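Local coordinates for protein amidase, hydantoinase/carbamoylase family (Burkholderia vietnamiensis, PDB 5I4M) that probably hydrolyses N-carbamoyl-L-amino acids as a zinc-dependent amidase of the peptidase M20 family, with two zinc ions per subunit, at residues 63-66 with 67-71; 28-31 with 32-36. All coordinates share one frame; numbering follows the deposited sequence.

Contact 1: 63-66 with 67-71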
ATOM      1  N   ARG A  63     -18.048  18.983 -13.482  1.00  9.06           N
ATOM      2  CA  ARG A  63     -18.318  20.387 -13.182  1.00  8.32           C
ATOM      3  C   ARG A  63     -18.664  21.170 -14.442  1.00  8.80           C
ATOM      4  O   ARG A  63     -19.679  21.879 -14.487  1.00 11.38           O
ATOM      5  CB  ARG A  63     -17.102  21.017 -12.497  1.00 10.67           C
ATOM      6  CG  ARG A  63     -16.803  20.487 -11.106  1.00 10.79           C
ATOM      7  CD  ARG A  63     -15.335  20.760 -10.739  1.00 11.34           C
ATOM      8  NE  ARG A  63     -15.147  20.558  -9.308  1.00  9.28           N
ATOM      9  CZ  ARG A  63     -15.139  21.526  -8.395  1.00 11.74           C
ATOM     10  NH1 ARG A  63     -15.260  22.804  -8.755  1.00  8.54           N
ATOM     11  NH2 ARG A  63     -14.990  21.209  -7.112  1.00 11.31           N
ATOM     12  N   ASP A  64     -17.806  21.084 -15.469  1.00  9.27           N
ATOM     13  CA  ASP A  64     -18.060  21.818 -16.708  1.00 10.04           C
ATOM     14  C   ASP A  64     -19.432  21.482 -17.279  1.00 12.66           C
ATOM     15  O   ASP A  64     -20.165  22.370 -17.742  1.00 11.93           O
ATOM     16  CB  ASP A  64     -16.991  21.491 -17.756  1.00 10.81           C
ATOM     17  CG  ASP A  64     -15.615  22.043 -17.420  1.00 15.60           C
ATOM     18  OD1 ASP A  64     -15.466  22.843 -16.469  1.00 14.30           O
ATOM     19  OD2 ASP A  64     -14.666  21.680 -18.153  1.00 13.56           O
ATOM     20  N   LEU A  65     -19.782  20.200 -17.282  1.00  9.84           N
ATOM     21  CA  LEU A  65     -21.023  19.764 -17.909  1.00 10.23           C
ATOM     22  C   LEU A  65     -22.223  20.337 -17.175  1.00 11.98           C
ATOM     23  O   LEU A  65     -23.143  20.894 -17.791  1.00 11.07           O
ATOM     24  CB  LEU A  65     -21.079  18.239 -17.930  1.00 10.15           C
ATOM     25  CG  LEU A  65     -22.351  17.597 -18.499  1.00 14.11           C
ATOM     26  CD1 LEU A  65     -22.526  17.907 -19.980  1.00 11.39           C
ATOM     27  CD2 LEU A  65     -22.328  16.092 -18.281  1.00 14.12           C
ATOM     28  N   ILE A  66     -22.201  20.245 -15.848  1.00 10.46           N
ATOM     29  CA  ILE A  66     -23.322  20.704 -15.038  1.00 11.21           C
ATOM     30  C   ILE A  66     -23.431  22.224 -15.080  1.00 11.35           C
ATOM     31  O   ILE A  66     -24.533  22.773 -15.190  1.00 14.88           O
ATOM     32  CB  ILE A  66     -23.167  20.157 -13.609  1.00  8.39           C
ATOM     33  CG1 ILE A  66     -23.226  18.623 -13.657  1.00  8.13           C
ATOM     34  CG2 ILE A  66     -24.244  20.725 -12.685  1.00  8.78           C
ATOM     35  CD1 ILE A  66     -22.711  17.928 -12.408  1.00 10.58           C
ATOM     36  N   VAL A  67     -22.296  22.928 -15.011  1.00  9.63           N
ATOM     37  CA  VAL A  67     -22.316  24.384 -15.177  1.00 10.24           C
ATOM     38  C   VAL A  67     -22.975  24.768 -16.498  1.00 12.67           C
ATOM     39  O   VAL A  67     -23.790  25.699 -16.555  1.00 12.08           O
ATOM     40  CB  VAL A  67     -20.890  24.957 -15.060  1.00 10.35           C
ATOM     41  CG1 VAL A  67     -20.820  26.365 -15.631  1.00 15.16           C
ATOM     42  CG2 VAL A  67     -20.447  24.940 -13.597  1.00  9.74           C
ATOM     43  N   GLY A  68     -22.641  24.060 -17.579  1.00 11.26           N
ATOM     44  CA  GLY A  68     -23.285  24.346 -18.857  1.00 12.10           C
ATOM     45  C   GLY A  68     -24.791  24.148 -18.814  1.00 17.70           C
ATOM     46  O   GLY A  68     -25.552  24.967 -19.344  1.00 12.92           O
ATOM     47  N   TRP A  69     -25.241  23.058 -18.185  1.00 14.40           N
ATOM     48  CA  TRP A  69     -26.673  22.822 -18.043  1.00 11.61           C
ATOM     49  C   TRP A  69     -27.332  23.914 -17.215  1.00 15.12           C
ATOM     50  O   TRP A  69     -28.430  24.380 -17.543  1.00 14.79           O
ATOM     51  CB  TRP A  69     -26.923  21.466 -17.384  1.00 11.42           C
ATOM     52  CG  TRP A  69     -26.605  20.276 -18.236  1.00 12.08           C
ATOM     53  CD1 TRP A  69     -26.430  20.253 -19.593  1.00 14.76           C
ATOM     54  CD2 TRP A  69     -26.392  18.931 -17.777  1.00 10.41           C
ATOM     55  NE1 TRP A  69     -26.141  18.972 -20.009  1.00 11.55           N
ATOM     56  CE2 TRP A  69     -26.118  18.143 -18.913  1.00 14.73           C
ATOM     57  CE3 TRP A  69     -26.425  18.317 -16.522  1.00 11.21           C
ATOM     58  CZ2 TRP A  69     -25.878  16.775 -18.828  1.00 10.57           C
ATOM     59  CZ3 TRP A  69     -26.189  16.961 -16.438  1.00 12.97           C
ATOM     60  CH2 TRP A  69     -25.918  16.203 -17.589  1.00 11.17           C
ATOM     61  N   ALA A  70     -26.688  24.318 -16.121  1.00 11.26           N
ATOM     62  CA  ALA A  70     -27.286  25.343 -15.274  1.00 12.97           C
ATOM     63  C   ALA A  70     -27.422  26.656 -16.023  1.00 15.25           C
ATOM     64  O   ALA A  70     -28.441  27.344 -15.902  1.00 15.01           O
ATOM     65  CB  ALA A  70     -26.453  25.539 -14.008  1.00 13.17           C
ATOM     66  N   LYS A  71     -26.396  27.033 -16.795  1.00 12.75           N
ATOM     67  CA  LYS A  71     -26.496  28.272 -17.559  1.00 13.81           C
ATOM     68  C   LYS A  71     -27.630  28.188 -18.566  1.00 14.52           C
ATOM     69  O   LYS A  71     -28.363  29.166 -18.777  1.00 15.39           O
ATOM     70  CB  LYS A  71     -25.174  28.579 -18.258  1.00 16.65           C
ATOM     71  CG  LYS A  71     -24.109  29.144 -17.326  1.00 13.81           C
ATOM     72  CD  LYS A  71     -22.791  29.368 -18.046  1.00 21.39           C
ATOM     73  CE  LYS A  71     -21.722  29.869 -17.092  1.00 23.70           C
ATOM     74  NZ  LYS A  71     -20.388  29.881 -17.749  1.00 27.45           N
TER
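Leu65 and Trp69, one turn apart in the alpha-helix 57-72, form an i to i+4 CH-pi contact. CG of Leu65 sits 3.9 Å from the centroid of the Trp69 six-membered ring and 21° off the ring normal, so the leucine branch point lies over one face, offset toward its rim. Trp69 places its CG anti to the carbonyl carbon (chi1 -71°), which sends the indole back along the helix; Leu65, with CG anti to the backbone N (chi1 177°), reaches forward to meet it. Both leucine methyls follow, CD2 lying 3.7 Å from Trp69 CH2. The same ring system also covers Leu65 O, with Trp69 CG 3.5 Å from it, and that oxygen accepts from Trp69 N at 3.0 Å. Beyond the helix, Trp69 packs on Leu121 and Leu124 and makes a cation-pi contact with Arg128, all of helix 117-132. On another flank Ile66 and Ala70 lean on Met87 of strand 85-89, while Arg63 bonds through its guanidinium to Gly83 O and Thr147 OG1. One turn after Arg63, Val67 N donates almost straight to Arg63 O, and Val67 CG2 rests 3.3 Å from that same oxygen.

Contact 2: 28-31 with 32-36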
ATOM      1  N   ASP A  28     -39.650  16.451 -13.128  1.00 13.96           N
ATOM      2  CA  ASP A  28     -39.618  15.561 -14.287  1.00 17.49           C
ATOM      3  C   ASP A  28     -38.673  14.423 -13.921  1.00 17.02           C
ATOM      4  O   ASP A  28     -37.453  14.564 -14.016  1.00 15.50           O
ATOM      5  CB  ASP A  28     -39.152  16.332 -15.521  1.00 20.27           C
ATOM      6  CG  ASP A  28     -39.193  15.506 -16.801  1.00 21.96           C
ATOM      7  OD1 ASP A  28     -39.055  14.263 -16.748  1.00 17.89           O
ATOM      8  OD2 ASP A  28     -39.347  16.124 -17.878  1.00 22.44           O
ATOM      9  N   GLY A  29     -39.234  13.293 -13.479  1.00 15.62           N
ATOM     10  CA  GLY A  29     -38.398  12.224 -12.950  1.00 15.60           C
ATOM     11  C   GLY A  29     -37.480  11.604 -13.989  1.00 15.88           C
ATOM     12  O   GLY A  29     -36.348  11.222 -13.681  1.00 16.63           O
ATOM     13  N   ARG A  30     -37.958  11.473 -15.226  1.00 14.03           N
ATOM     14  CA  ARG A  30     -37.114  10.902 -16.269  1.00 13.71           C
ATOM     15  C   ARG A  30     -35.975  11.843 -16.626  1.00 16.67           C
ATOM     16  O   ARG A  30     -34.839  11.400 -16.831  1.00 18.32           O
ATOM     17  CB  ARG A  30     -37.944  10.577 -17.512  1.00 24.15           C
ATOM     18  CG  ARG A  30     -37.101   9.983 -18.633  1.00 31.71           C
ATOM     19  CD  ARG A  30     -37.915   9.656 -19.873  1.00 40.63           C
ATOM     20  NE  ARG A  30     -38.593  10.829 -20.417  1.00 48.58           N
ATOM     21  CZ  ARG A  30     -39.311  10.818 -21.536  1.00 52.70           C
ATOM     22  NH1 ARG A  30     -39.435   9.695 -22.235  1.00 53.19           N
ATOM     23  NH2 ARG A  30     -39.904  11.928 -21.960  1.00 53.59           N
ATOM     24  N   ARG A  31     -36.258  13.145 -16.703  1.00 15.14           N
ATOM     25  CA  ARG A  31     -35.198  14.107 -16.976  1.00 13.74           C
ATOM     26  C   ARG A  31     -34.100  14.019 -15.927  1.00 14.54           C
ATOM     27  O   ARG A  31     -32.910  14.021 -16.262  1.00 14.74           O
ATOM     28  CB  ARG A  31     -35.778  15.517 -17.033  1.00 16.08           C
ATOM     29  CG  ARG A  31     -34.753  16.589 -17.372  1.00 12.71           C
ATOM     30  CD  ARG A  31     -35.453  17.917 -17.637  1.00 15.72           C
ATOM     31  NE  ARG A  31     -36.191  18.389 -16.467  1.00 15.81           N
ATOM     32  CZ  ARG A  31     -37.112  19.346 -16.510  1.00 14.58           C
ATOM     33  NH1 ARG A  31     -37.409  19.916 -17.672  1.00 16.94           N
ATOM     34  NH2 ARG A  31     -37.746  19.723 -15.404  1.00 18.52           N
ATOM     35  N   LEU A  32     -34.482  13.917 -14.648  1.00 12.05           N
ATOM     36  CA  LEU A  32     -33.499  13.789 -13.578  1.00 10.70           C
ATOM     37  C   LEU A  32     -32.729  12.474 -13.689  1.00 11.58           C
ATOM     38  O   LEU A  32     -31.497  12.455 -13.615  1.00 10.33           O
ATOM     39  CB  LEU A  32     -34.205  13.892 -12.223  1.00 10.64           C
ATOM     40  CG  LEU A  32     -33.338  13.600 -10.992  1.00  9.96           C
ATOM     41  CD1 LEU A  32     -32.116  14.482 -10.950  1.00 12.43           C
ATOM     42  CD2 LEU A  32     -34.184  13.801  -9.728  1.00 12.77           C
ATOM     43  N   TRP A  33     -33.446  11.359 -13.860  1.00 12.46           N
ATOM     44  CA  TRP A  33     -32.793  10.061 -13.998  1.00 15.22           C
ATOM     45  C   TRP A  33     -31.811  10.054 -15.161  1.00 16.78           C
ATOM     46  O   TRP A  33     -30.675   9.582 -15.025  1.00 11.27           O
ATOM     47  CB  TRP A  33     -33.834   8.959 -14.186  1.00 15.26           C
ATOM     48  CG  TRP A  33     -33.206   7.597 -14.313  1.00 16.43           C
ATOM     49  CD1 TRP A  33     -32.856   6.953 -15.472  1.00 19.97           C
ATOM     50  CD2 TRP A  33     -32.830   6.727 -13.242  1.00 16.42           C
ATOM     51  NE1 TRP A  33     -32.290   5.730 -15.182  1.00 14.93           N
ATOM     52  CE2 TRP A  33     -32.257   5.573 -13.821  1.00 17.01           C
ATOM     53  CE3 TRP A  33     -32.914   6.813 -11.844  1.00 15.14           C
ATOM     54  CZ2 TRP A  33     -31.795   4.505 -13.052  1.00 15.15           C
ATOM     55  CZ3 TRP A  33     -32.446   5.754 -11.086  1.00 11.35           C
ATOM     56  CH2 TRP A  33     -31.894   4.617 -11.688  1.00 13.61           C
ATOM     57  N   ASP A  34     -32.233  10.566 -16.323  1.00 14.72           N
ATOM     58  CA  ASP A  34     -31.332  10.594 -17.472  1.00 13.40           C
ATOM     59  C   ASP A  34     -30.114  11.466 -17.204  1.00 14.86           C
ATOM     60  O   ASP A  34     -29.013  11.157 -17.672  1.00 12.88           O
ATOM     61  CB  ASP A  34     -32.069  11.075 -18.723  1.00 13.89           C
ATOM     62  CG  ASP A  34     -33.132  10.096 -19.186  1.00 22.11           C
ATOM     63  OD1 ASP A  34     -33.109   8.936 -18.726  1.00 22.24           O
ATOM     64  OD2 ASP A  34     -33.983  10.485 -20.017  1.00 23.35           O
ATOM     65  N   SER A  35     -30.278  12.552 -16.445  1.00 14.37           N
ATOM     66  CA  SER A  35     -29.107  13.354 -16.129  1.00 10.60           C
ATOM     67  C   SER A  35     -28.144  12.576 -15.240  1.00 13.79           C
ATOM     68  O   SER A  35     -26.924  12.706 -15.396  1.00 10.01           O
ATOM     69  CB  SER A  35     -29.515  14.685 -15.487  1.00 11.11           C
ATOM     70  OG  SER A  35     -29.947  14.536 -14.147  1.00 11.97           O
ATOM     71  N   LEU A  36     -28.670  11.731 -14.341  1.00  9.63           N
ATOM     72  CA  LEU A  36     -27.801  10.880 -13.532  1.00 11.02           C
ATOM     73  C   LEU A  36     -27.071   9.860 -14.396  1.00 11.57           C
ATOM     74  O   LEU A  36     -25.869   9.637 -14.220  1.00 10.09           O
ATOM     75  CB  LEU A  36     -28.610  10.176 -12.442  1.00  9.01           C
ATOM     76  CG  LEU A  36     -28.920  11.078 -11.249  1.00  9.46           C
ATOM     77  CD1 LEU A  36     -30.135  10.576 -10.455  1.00 12.33           C
ATOM     78  CD2 LEU A  36     -27.711  11.181 -10.324  1.00 10.91           C
TER
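An N-capped first turn opens helix 29-39: Asp28 stands at the N-cap, and its O accepts the first i to i+4 backbone bond, from Leu32 N at 3.1 Å. Its carboxylate meanwhile reaches forward into the first turn, where Asp28 OD1 accepts the capping bond from Arg31 N at 3.0 Å, the donor standing 62° out of the carboxylate plane. The negative carboxylate lies by the amino end of the helix, where the helix dipole would probably stabilise it. Arg31 leaves the backbone extended and bends only at chi3 (61°), a kink that brings its guanidinium back beside the cap; Asp28 CB sits 3.4 Å above the guanidinium plane of Arg31, toward its rim. Next to it, Arg30 and Asp34 meet aslant: Arg30 CG lies 3.4 Å from Asp34 OD2, but Arg30 NE is 4.6 Å from that oxygen, so the aliphatic stem makes the contact and the opposite charges are merely near. Further along, the hydroxyl of Ser35 turns in between the backbone N and the carbonyl carbon (chi1 74°) and donates to Leu32 O at 2.6 Å; that oxygen also accepts from Leu36 N. Around the helix, Arg31 forms salt bridges to Glu125 and Asp132 of helix 117-132, Ser35 packs on Leu121 of the same helix, and Leu32, Trp33 and Leu36 all rest against Ile414 of helix 411-429.

From the N terminus the chain enters contact 2, at the start of helix 29-39, and then reaches contact 1 in the next helix, 57-72. The two are in series, neither nested nor crossed, and each joins consecutive residues within one helix, so neither closes a loop. Their centres lie 15 Å apart, yet the helices meet where Trp69 CZ3 packs 4.1 Å from Ser35 CB. Helix 117-132 serves both: Leu121 touches Trp69 as well as Ser35, and Arg128 is shared by Trp69 and Arg31. Beyond that common neighbour they diverge, contact 1 toward strand 85-89 and contact 2 toward helix 411-429 near the C terminus.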